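Local structure of putative peptidase (Chlamydophila abortus, 3CE2) at residues A[297-302]-A[510-515]; A[459-464]-A[600-605]. The protein is probably a zinc-dependent oligopeptidase of the M3B family that degrades small bioactive peptides. All coordinates share one frame; numbering follows the deposited sequence.

Overall arrangement
Helix 292-306 links the two contacts, whose centres lie about 14 Å apart on the same side of the chain's centre. In contact 1 it carries one of the segments and meets a loop; in contact 2 it packs beside the pair of helices 451-487 and 590-607. The two contacts touch directly: Asp463 OD1, on segment 459-464, takes a salt bridge from Lys302 NZ (2.9 Å) and a probable hydrogen bond from Tyr298 OH. Contact 2 is buried throughout its touching residues, whereas contact 1 is partly buried and lies nearer the periphery. Apolar touches dominate both, but contact 2 adds the stem of a lysine whose charged end leads elsewhere.

Contact 1 of 2, residues A[297-302]-A[510-515]; sequences KYFSIK and GEIITF
Phe299 is the first residue of helical segment 297-302 to meet the loop 510-515, and it does so with both its CB and its ring. Its CB touches Ile512 CG1 at 3.7 Å. With CG anti to the carbonyl carbon (chi1 -70°), the ring stands beside the backbone N and turns CD2 to the loop: Ile512 CG2 sits at the ring edge, near its plane, 4.0 Å from CD2. The side chains of Phe299 and Ile512 cross at about a right angle. Ile513 adds a lighter touch, its CD1 approaching Phe299 CD2 obliquely at 4.2 Å. One residue on, Ser300 comes nearest Ile512 by backbone and lays OG 4.0 Å from Ile512 CD1; the hydroxyl itself is hydrogen-bonded to Thr296 O, one turn back. No hydrogen bond spans the segments, which bury 152 Å², mostly by apolar packing. Ile513 lies about 6 Å from His312, side chain to side chain; Thr514 ties the loop to this zinc site by backbone hydrogen bonding with Phe311, between the ligands Asp310 and His312. Phe311 and Tyr509 of helix 494-509 also meet the Phe299 ring, while Ile301 packs on helix 590-607 and Tyr298 on both 590-607 and 451-487, placing helix 292-306 between those helices and the loop.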
ATOM      1  N   LYS A 297     -21.534   4.424  16.418  1.00 47.54           N
ATOM      2  CA  LYS A 297     -22.711   4.635  15.557  1.00 54.37           C
ATOM      3  C   LYS A 297     -22.893   3.518  14.554  1.00 51.19           C
ATOM      4  O   LYS A 297     -23.952   2.895  14.507  1.00 54.32           O
ATOM      5  CB  LYS A 297     -22.638   5.962  14.792  1.00 61.55           C
ATOM      6  CG  LYS A 297     -23.434   7.092  15.401  1.00 68.34           C
ATOM      7  CD  LYS A 297     -23.063   8.433  14.757  1.00 77.97           C
ATOM      8  CE  LYS A 297     -23.848   9.602  15.378  1.00 82.80           C
ATOM      9  NZ  LYS A 297     -23.137  10.899  15.211  1.00 82.80           N
ATOM     10  N   TYR A 298     -21.849   3.278  13.757  1.00 47.59           N
ATOM     11  CA  TYR A 298     -21.926   2.354  12.623  1.00 45.53           C
ATOM     12  C   TYR A 298     -22.260   0.954  13.051  1.00 45.28           C
ATOM     13  O   TYR A 298     -23.173   0.354  12.497  1.00 50.83           O
ATOM     14  CB  TYR A 298     -20.623   2.316  11.810  1.00 47.81           C
ATOM     15  CG  TYR A 298     -20.652   1.292  10.686  1.00 45.83           C
ATOM     16  CD1 TYR A 298     -21.732   1.234   9.795  1.00 40.25           C
ATOM     17  CD2 TYR A 298     -19.602   0.379  10.509  1.00 47.31           C
ATOM     18  CE1 TYR A 298     -21.768   0.301   8.757  1.00 41.59           C
ATOM     19  CE2 TYR A 298     -19.628  -0.564   9.474  1.00 42.91           C
ATOM     20  CZ  TYR A 298     -20.713  -0.591   8.605  1.00 44.94           C
ATOM     21  OH  TYR A 298     -20.737  -1.500   7.584  1.00 48.23           O
ATOM     22  N   PHE A 299     -21.521   0.434  14.032  1.00 43.13           N
ATOM     23  CA  PHE A 299     -21.775  -0.913  14.530  1.00 43.49           C
ATOM     24  C   PHE A 299     -23.172  -1.144  15.118  1.00 46.97           C
ATOM     25  O   PHE A 299     -23.717  -2.230  14.963  1.00 50.68           O
ATOM     26  CB  PHE A 299     -20.690  -1.364  15.504  1.00 45.42           C
ATOM     27  CG  PHE A 299     -19.357  -1.618  14.855  1.00 46.07           C
ATOM     28  CD1 PHE A 299     -19.242  -1.680  13.461  1.00 46.03           C
ATOM     29  CD2 PHE A 299     -18.222  -1.834  15.632  1.00 49.39           C
ATOM     30  CE1 PHE A 299     -18.012  -1.920  12.842  1.00 41.43           C
ATOM     31  CE2 PHE A 299     -16.974  -2.076  15.029  1.00 49.93           C
ATOM     32  CZ  PHE A 299     -16.874  -2.116  13.624  1.00 45.80           C
ATOM     33  N   SER A 300     -23.776  -0.153  15.773  1.00 47.80           N
ATOM     34  CA  SER A 300     -25.133  -0.373  16.304  1.00 48.63           C
ATOM     35  C   SER A 300     -26.114  -0.515  15.164  1.00 51.06           C
ATOM     36  O   SER A 300     -27.084  -1.273  15.252  1.00 49.19           O
ATOM     37  CB  SER A 300     -25.604   0.770  17.187  1.00 51.79           C
ATOM     38  OG  SER A 300     -24.509   1.537  17.605  1.00 59.19           O
ATOM     39  N   ILE A 301     -25.896   0.237  14.097  1.00 47.15           N
ATOM     40  CA  ILE A 301     -26.751   0.045  12.951  1.00 48.50           C
ATOM     41  C   ILE A 301     -26.649  -1.406  12.545  1.00 50.14           C
ATOM     42  O   ILE A 301     -27.654  -2.070  12.342  1.00 56.48           O
ATOM     43  CB  ILE A 301     -26.325   0.910  11.782  1.00 51.17           C
ATOM     44  CG1 ILE A 301     -26.522   2.381  12.134  1.00 51.73           C
ATOM     45  CG2 ILE A 301     -27.093   0.517  10.533  1.00 45.52           C
ATOM     46  CD1 ILE A 301     -26.105   3.305  11.030  1.00 56.12           C
ATOM     47  N   LYS A 302     -25.423  -1.910  12.439  1.00 53.70           N
ATOM     48  CA  LYS A 302     -25.218  -3.315  12.083  1.00 51.51           C
ATOM     49  C   LYS A 302     -25.903  -4.230  13.088  1.00 47.82           C
ATOM     50  O   LYS A 302     -26.594  -5.151  12.681  1.00 52.67           O
ATOM     51  CB  LYS A 302     -23.732  -3.666  11.950  1.00 50.21           C
ATOM     52  CG  LYS A 302     -23.133  -3.366  10.590  1.00 54.86           C
ATOM     53  CD  LYS A 302     -21.960  -4.327  10.304  1.00 64.49           C
ATOM     54  CE  LYS A 302     -21.633  -4.442   8.819  1.00 63.70           C
ATOM     55  NZ  LYS A 302     -20.492  -5.357   8.603  1.00 64.79           N
ATOM     56  N   GLY A 510     -15.108   0.018  23.100  1.00 43.59           N
ATOM     57  CA  GLY A 510     -15.744  -0.096  24.424  1.00 44.23           C
ATOM     58  C   GLY A 510     -17.237   0.199  24.499  1.00 51.12           C
ATOM     59  O   GLY A 510     -17.987  -0.509  25.175  1.00 51.51           O
ATOM     60  N   GLU A 511     -17.688   1.234  23.805  1.00 48.42           N
ATOM     61  CA  GLU A 511     -19.095   1.585  23.879  1.00 52.10           C
ATOM     62  C   GLU A 511     -19.995   0.680  23.066  1.00 49.38           C
ATOM     63  O   GLU A 511     -21.197   0.870  23.071  1.00 53.46           O
ATOM     64  CB  GLU A 511     -19.335   3.042  23.446  1.00 58.41           C
ATOM     65  CG  GLU A 511     -18.632   4.084  24.313  1.00 67.80           C
ATOM     66  CD  GLU A 511     -18.836   3.838  25.802  1.00 75.52           C
ATOM     67  OE1 GLU A 511     -19.963   4.062  26.302  1.00 75.93           O
ATOM     68  OE2 GLU A 511     -17.865   3.422  26.476  1.00 80.26           O
ATOM     69  N   ILE A 512     -19.461  -0.285  22.333  1.00 46.34           N
ATOM     70  CA  ILE A 512     -20.368  -1.049  21.466  1.00 43.91           C
ATOM     71  C   ILE A 512     -20.107  -2.545  21.476  1.00 48.58           C
ATOM     72  O   ILE A 512     -21.036  -3.338  21.375  1.00 47.57           O
ATOM     73  CB  ILE A 512     -20.360  -0.513  20.007  1.00 42.41           C
ATOM     74  CG1 ILE A 512     -21.361  -1.258  19.131  1.00 38.96           C
ATOM     75  CG2 ILE A 512     -18.964  -0.640  19.397  1.00 42.57           C
ATOM     76  CD1 ILE A 512     -22.750  -1.406  19.728  1.00 45.17           C
ATOM     77  N   ILE A 513     -18.836  -2.928  21.586  1.00 53.50           N
ATOM     78  CA  ILE A 513     -18.442  -4.325  21.433  1.00 47.08           C
ATOM     79  C   ILE A 513     -18.482  -5.051  22.765  1.00 47.53           C
ATOM     80  O   ILE A 513     -18.002  -4.537  23.782  1.00 41.23           O
ATOM     81  CB  ILE A 513     -17.007  -4.457  20.833  1.00 44.07           C
ATOM     82  CG1 ILE A 513     -16.975  -3.927  19.401  1.00 42.76           C
ATOM     83  CG2 ILE A 513     -16.567  -5.924  20.813  1.00 39.46           C
ATOM     84  CD1 ILE A 513     -17.590  -4.888  18.415  1.00 34.01           C
ATOM     85  N   THR A 514     -19.034  -6.257  22.754  1.00 44.31           N
ATOM     86  CA  THR A 514     -18.903  -7.134  23.891  1.00 47.29           C
ATOM     87  C   THR A 514     -17.668  -8.011  23.664  1.00 48.19           C
ATOM     88  O   THR A 514     -17.568  -8.698  22.653  1.00 49.03           O
ATOM     89  CB  THR A 514     -20.141  -8.013  24.004  1.00 53.90           C
ATOM     90  OG1 THR A 514     -21.295  -7.178  24.193  1.00 55.90           O
ATOM     91  CG2 THR A 514     -19.987  -9.064  25.142  1.00 44.85           C
ATOM     92  N   PHE A 515     -16.728  -7.977  24.595  1.00 44.09           N
ATOM     93  CA  PHE A 515     -15.494  -8.728  24.443  1.00 48.26           C
ATOM     94  C   PHE A 515     -15.675 -10.195  24.738  1.00 46.07           C
ATOM     95  O   PHE A 515     -16.525 -10.562  25.522  1.00 51.63           O
ATOM     96  CB  PHE A 515     -14.397  -8.158  25.341  1.00 49.70           C
ATOM     97  CG  PHE A 515     -14.003  -6.770  24.979  1.00 54.42           C
ATOM     98  CD1 PHE A 515     -14.443  -6.204  23.785  1.00 58.53           C
ATOM     99  CD2 PHE A 515     -13.176  -6.027  25.800  1.00 63.59           C
ATOM    100  CE1 PHE A 515     -14.089  -4.912  23.414  1.00 55.94           C
ATOM    101  CE2 PHE A 515     -12.813  -4.716  25.437  1.00 68.75           C
ATOM    102  CZ  PHE A 515     -13.287  -4.166  24.230  1.00 58.89           C
TER

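Contact 2 of 2, residues A[459-464]-A[600-605]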
ATOM      1  N   THR A 459     -22.700  -0.836   2.841  1.00 48.21           N
ATOM      2  CA  THR A 459     -22.102  -1.708   3.827  1.00 53.91           C
ATOM      3  C   THR A 459     -20.653  -2.016   3.438  1.00 55.66           C
ATOM      4  O   THR A 459     -19.759  -2.010   4.291  1.00 49.79           O
ATOM      5  CB  THR A 459     -22.946  -2.980   4.021  1.00 52.71           C
ATOM      6  OG1 THR A 459     -24.112  -2.638   4.779  1.00 50.24           O
ATOM      7  CG2 THR A 459     -22.171  -4.007   4.791  1.00 60.95           C
ATOM      8  N   ARG A 460     -20.422  -2.234   2.141  1.00 53.68           N
ATOM      9  CA  ARG A 460     -19.100  -2.574   1.658  1.00 55.78           C
ATOM     10  C   ARG A 460     -18.159  -1.394   1.880  1.00 54.18           C
ATOM     11  O   ARG A 460     -17.001  -1.538   2.301  1.00 53.49           O
ATOM     12  CB  ARG A 460     -19.154  -2.938   0.181  1.00 56.97           C
ATOM     13  CG  ARG A 460     -17.860  -3.563  -0.314  1.00 63.36           C
ATOM     14  CD  ARG A 460     -18.041  -4.241  -1.648  1.00 72.91           C
ATOM     15  NE  ARG A 460     -18.527  -3.300  -2.654  1.00 82.06           N
ATOM     16  CZ  ARG A 460     -19.772  -3.266  -3.125  1.00 84.20           C
ATOM     17  NH1 ARG A 460     -20.103  -2.359  -4.034  1.00 87.29           N
ATOM     18  NH2 ARG A 460     -20.682  -4.136  -2.696  1.00 83.65           N
ATOM     19  N   CYS A 461     -18.703  -0.225   1.607  1.00 48.98           N
ATOM     20  CA  CYS A 461     -18.007   1.018   1.745  1.00 46.66           C
ATOM     21  C   CYS A 461     -17.647   1.368   3.195  1.00 47.81           C
ATOM     22  O   CYS A 461     -16.542   1.828   3.472  1.00 45.95           O
ATOM     23  CB  CYS A 461     -18.877   2.109   1.142  1.00 54.56           C
ATOM     24  SG  CYS A 461     -18.324   3.730   1.547  1.00 58.86           S
ATOM     25  N   LEU A 462     -18.553   1.159   4.139  1.00 46.38           N
ATOM     26  CA  LEU A 462     -18.193   1.484   5.511  1.00 44.66           C
ATOM     27  C   LEU A 462     -17.270   0.434   6.120  1.00 46.63           C
ATOM     28  O   LEU A 462     -16.323   0.773   6.843  1.00 46.91           O
ATOM     29  CB  LEU A 462     -19.431   1.765   6.358  1.00 46.59           C
ATOM     30  CG  LEU A 462     -20.150   3.042   5.878  1.00 49.58           C
ATOM     31  CD1 LEU A 462     -21.636   3.043   6.177  1.00 41.12           C
ATOM     32  CD2 LEU A 462     -19.488   4.323   6.432  1.00 45.86           C
ATOM     33  N   ASP A 463     -17.509  -0.838   5.809  1.00 47.59           N
ATOM     34  CA  ASP A 463     -16.607  -1.911   6.275  1.00 49.47           C
ATOM     35  C   ASP A 463     -15.156  -1.584   5.882  1.00 51.29           C
ATOM     36  O   ASP A 463     -14.223  -1.718   6.691  1.00 52.96           O
ATOM     37  CB  ASP A 463     -17.007  -3.275   5.687  1.00 47.18           C
ATOM     38  CG  ASP A 463     -18.334  -3.838   6.276  1.00 55.85           C
ATOM     39  OD1 ASP A 463     -18.833  -3.351   7.338  1.00 47.88           O
ATOM     40  OD2 ASP A 463     -18.874  -4.793   5.652  1.00 56.45           O
ATOM     41  N   THR A 464     -14.983  -1.149   4.633  1.00 42.85           N
ATOM     42  CA  THR A 464     -13.681  -0.780   4.103  1.00 44.57           C
ATOM     43  C   THR A 464     -13.102   0.410   4.859  1.00 45.71           C
ATOM     44  O   THR A 464     -11.968   0.371   5.349  1.00 49.01           O
ATOM     45  CB  THR A 464     -13.819  -0.382   2.632  1.00 44.67           C
ATOM     46  OG1 THR A 464     -14.185  -1.535   1.876  1.00 46.68           O
ATOM     47  CG2 THR A 464     -12.534   0.189   2.093  1.00 39.55           C
ATOM     48  N   GLU A 600     -19.638  10.332   8.079  1.00 45.25           N
ATOM     49  CA  GLU A 600     -20.862  10.679   8.776  1.00 42.88           C
ATOM     50  C   GLU A 600     -22.030  10.687   7.826  1.00 46.36           C
ATOM     51  O   GLU A 600     -23.112  10.173   8.139  1.00 48.41           O
ATOM     52  CB  GLU A 600     -20.720  12.057   9.388  1.00 56.04           C
ATOM     53  CG  GLU A 600     -21.917  12.525  10.171  1.00 66.16           C
ATOM     54  CD  GLU A 600     -21.998  11.887  11.536  1.00 73.38           C
ATOM     55  OE1 GLU A 600     -21.017  12.010  12.308  1.00 73.89           O
ATOM     56  OE2 GLU A 600     -23.048  11.269  11.834  1.00 79.32           O
ATOM     57  N   LYS A 601     -21.816  11.254   6.646  1.00 42.59           N
ATOM     58  CA  LYS A 601     -22.903  11.342   5.701  1.00 46.49           C
ATOM     59  C   LYS A 601     -23.379   9.954   5.327  1.00 49.40           C
ATOM     60  O   LYS A 601     -24.577   9.709   5.205  1.00 56.51           O
ATOM     61  CB  LYS A 601     -22.482  12.089   4.454  1.00 48.26           C
ATOM     62  CG  LYS A 601     -23.646  12.446   3.607  1.00 52.58           C
ATOM     63  CD  LYS A 601     -23.234  12.753   2.197  1.00 58.11           C
ATOM     64  CE  LYS A 601     -24.484  12.832   1.328  1.00 63.40           C
ATOM     65  NZ  LYS A 601     -24.230  12.461  -0.081  1.00 65.57           N
ATOM     66  N   LYS A 602     -22.433   9.039   5.158  1.00 49.50           N
ATOM     67  CA  LYS A 602     -22.757   7.703   4.677  1.00 46.05           C
ATOM     68  C   LYS A 602     -23.443   6.906   5.783  1.00 47.87           C
ATOM     69  O   LYS A 602     -24.369   6.136   5.517  1.00 42.66           O
ATOM     70  CB  LYS A 602     -21.485   6.986   4.230  1.00 45.92           C
ATOM     71  CG  LYS A 602     -20.896   7.507   2.957  1.00 43.26           C
ATOM     72  CD  LYS A 602     -21.496   6.847   1.759  1.00 44.59           C
ATOM     73  CE  LYS A 602     -20.992   7.469   0.478  1.00 47.14           C
ATOM     74  NZ  LYS A 602     -21.852   8.643   0.185  1.00 46.64           N
ATOM     75  N   ILE A 603     -22.994   7.093   7.027  1.00 40.26           N
ATOM     76  CA  ILE A 603     -23.637   6.416   8.143  1.00 43.55           C
ATOM     77  C   ILE A 603     -25.099   6.849   8.232  1.00 51.99           C
ATOM     78  O   ILE A 603     -25.973   6.024   8.466  1.00 54.45           O
ATOM     79  CB  ILE A 603     -22.923   6.683   9.478  1.00 39.20           C
ATOM     80  CG1 ILE A 603     -21.521   6.074   9.458  1.00 35.17           C
ATOM     81  CG2 ILE A 603     -23.721   6.119  10.639  1.00 31.76           C
ATOM     82  CD1 ILE A 603     -20.753   6.291  10.722  1.00 38.26           C
ATOM     83  N   GLN A 604     -25.359   8.137   8.014  1.00 57.52           N
ATOM     84  CA  GLN A 604     -26.729   8.651   8.058  1.00 60.30           C
ATOM     85  C   GLN A 604     -27.573   8.140   6.913  1.00 60.15           C
ATOM     86  O   GLN A 604     -28.715   7.765   7.131  1.00 62.45           O
ATOM     87  CB  GLN A 604     -26.769  10.176   8.087  1.00 62.76           C
ATOM     88  CG  GLN A 604     -26.433  10.775   9.442  1.00 69.74           C
ATOM     89  CD  GLN A 604     -26.141  12.280   9.348  1.00 76.70           C
ATOM     90  OE1 GLN A 604     -25.692  12.903  10.322  1.00 76.84           O
ATOM     91  NE2 GLN A 604     -26.388  12.865   8.171  1.00 74.22           N
ATOM     92  N   GLU A 605     -27.038   8.109   5.692  1.00 61.08           N
ATOM     93  CA  GLU A 605     -27.810   7.492   4.598  1.00 60.81           C
ATOM     94  C   GLU A 605     -28.236   6.089   4.993  1.00 59.23           C
ATOM     95  O   GLU A 605     -29.388   5.725   4.845  1.00 62.49           O
ATOM     96  CB  GLU A 605     -27.021   7.407   3.295  1.00 63.37           C
ATOM     97  CG  GLU A 605     -26.677   8.731   2.662  1.00 72.48           C
ATOM     98  CD  GLU A 605     -26.075   8.561   1.273  1.00 78.46           C
ATOM     99  OE1 GLU A 605     -26.387   7.539   0.619  1.00 80.19           O
ATOM    100  OE2 GLU A 605     -25.304   9.449   0.832  1.00 81.39           O
TER
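Leu462 reaches across from helix 451-487 to helix 590-607 and makes the close part of this contact mainly with CD2. This methyl lies 4.0 Å from Lys602 CB and also 4.0 Å from Ile603 CG1, touching two successive residues of the opposite helix. With CG anti to the carbonyl carbon (chi1 -66°), the branch is directed at that helix; the side chain passes Lys602 at a slant and meets Ile603 at about a right angle. Tyr298 of helix 292-306 touches Leu462 as well, and Ile301 of the same helix touches Ile603. The result is antiparallel helix-helix packing with 292-306 as a third helix, within the mostly helical M3 fold and away from the HExxH zinc site. The two segment axes approach to 10.6 Å with N-to-C directions 141° apart, an antiparallel pair crossing at a marked angle and joined by side chains without a hydrogen bond between the segments. Packing is looser at Cys461, whose SG comes only within 4.5 Å of Lys602 CD. Here the lysine supplies its aliphatic stem, while bends at chi2 (-87°) and chi4 carry its amino group away from segment 459-464. The NZ forms a salt bridge with Asp442, with a cation-pi contact to Phe598. Toward the more exposed side of helix 590-607, Lys601, Lys602 and Glu605 form a salt-bridge network: Lys601 NZ lies 3.3 Å from Glu605 OE2, also a weak hydrogen bond, and Lys602 NZ makes a long ion pair with the same oxygen at 3.6 Å.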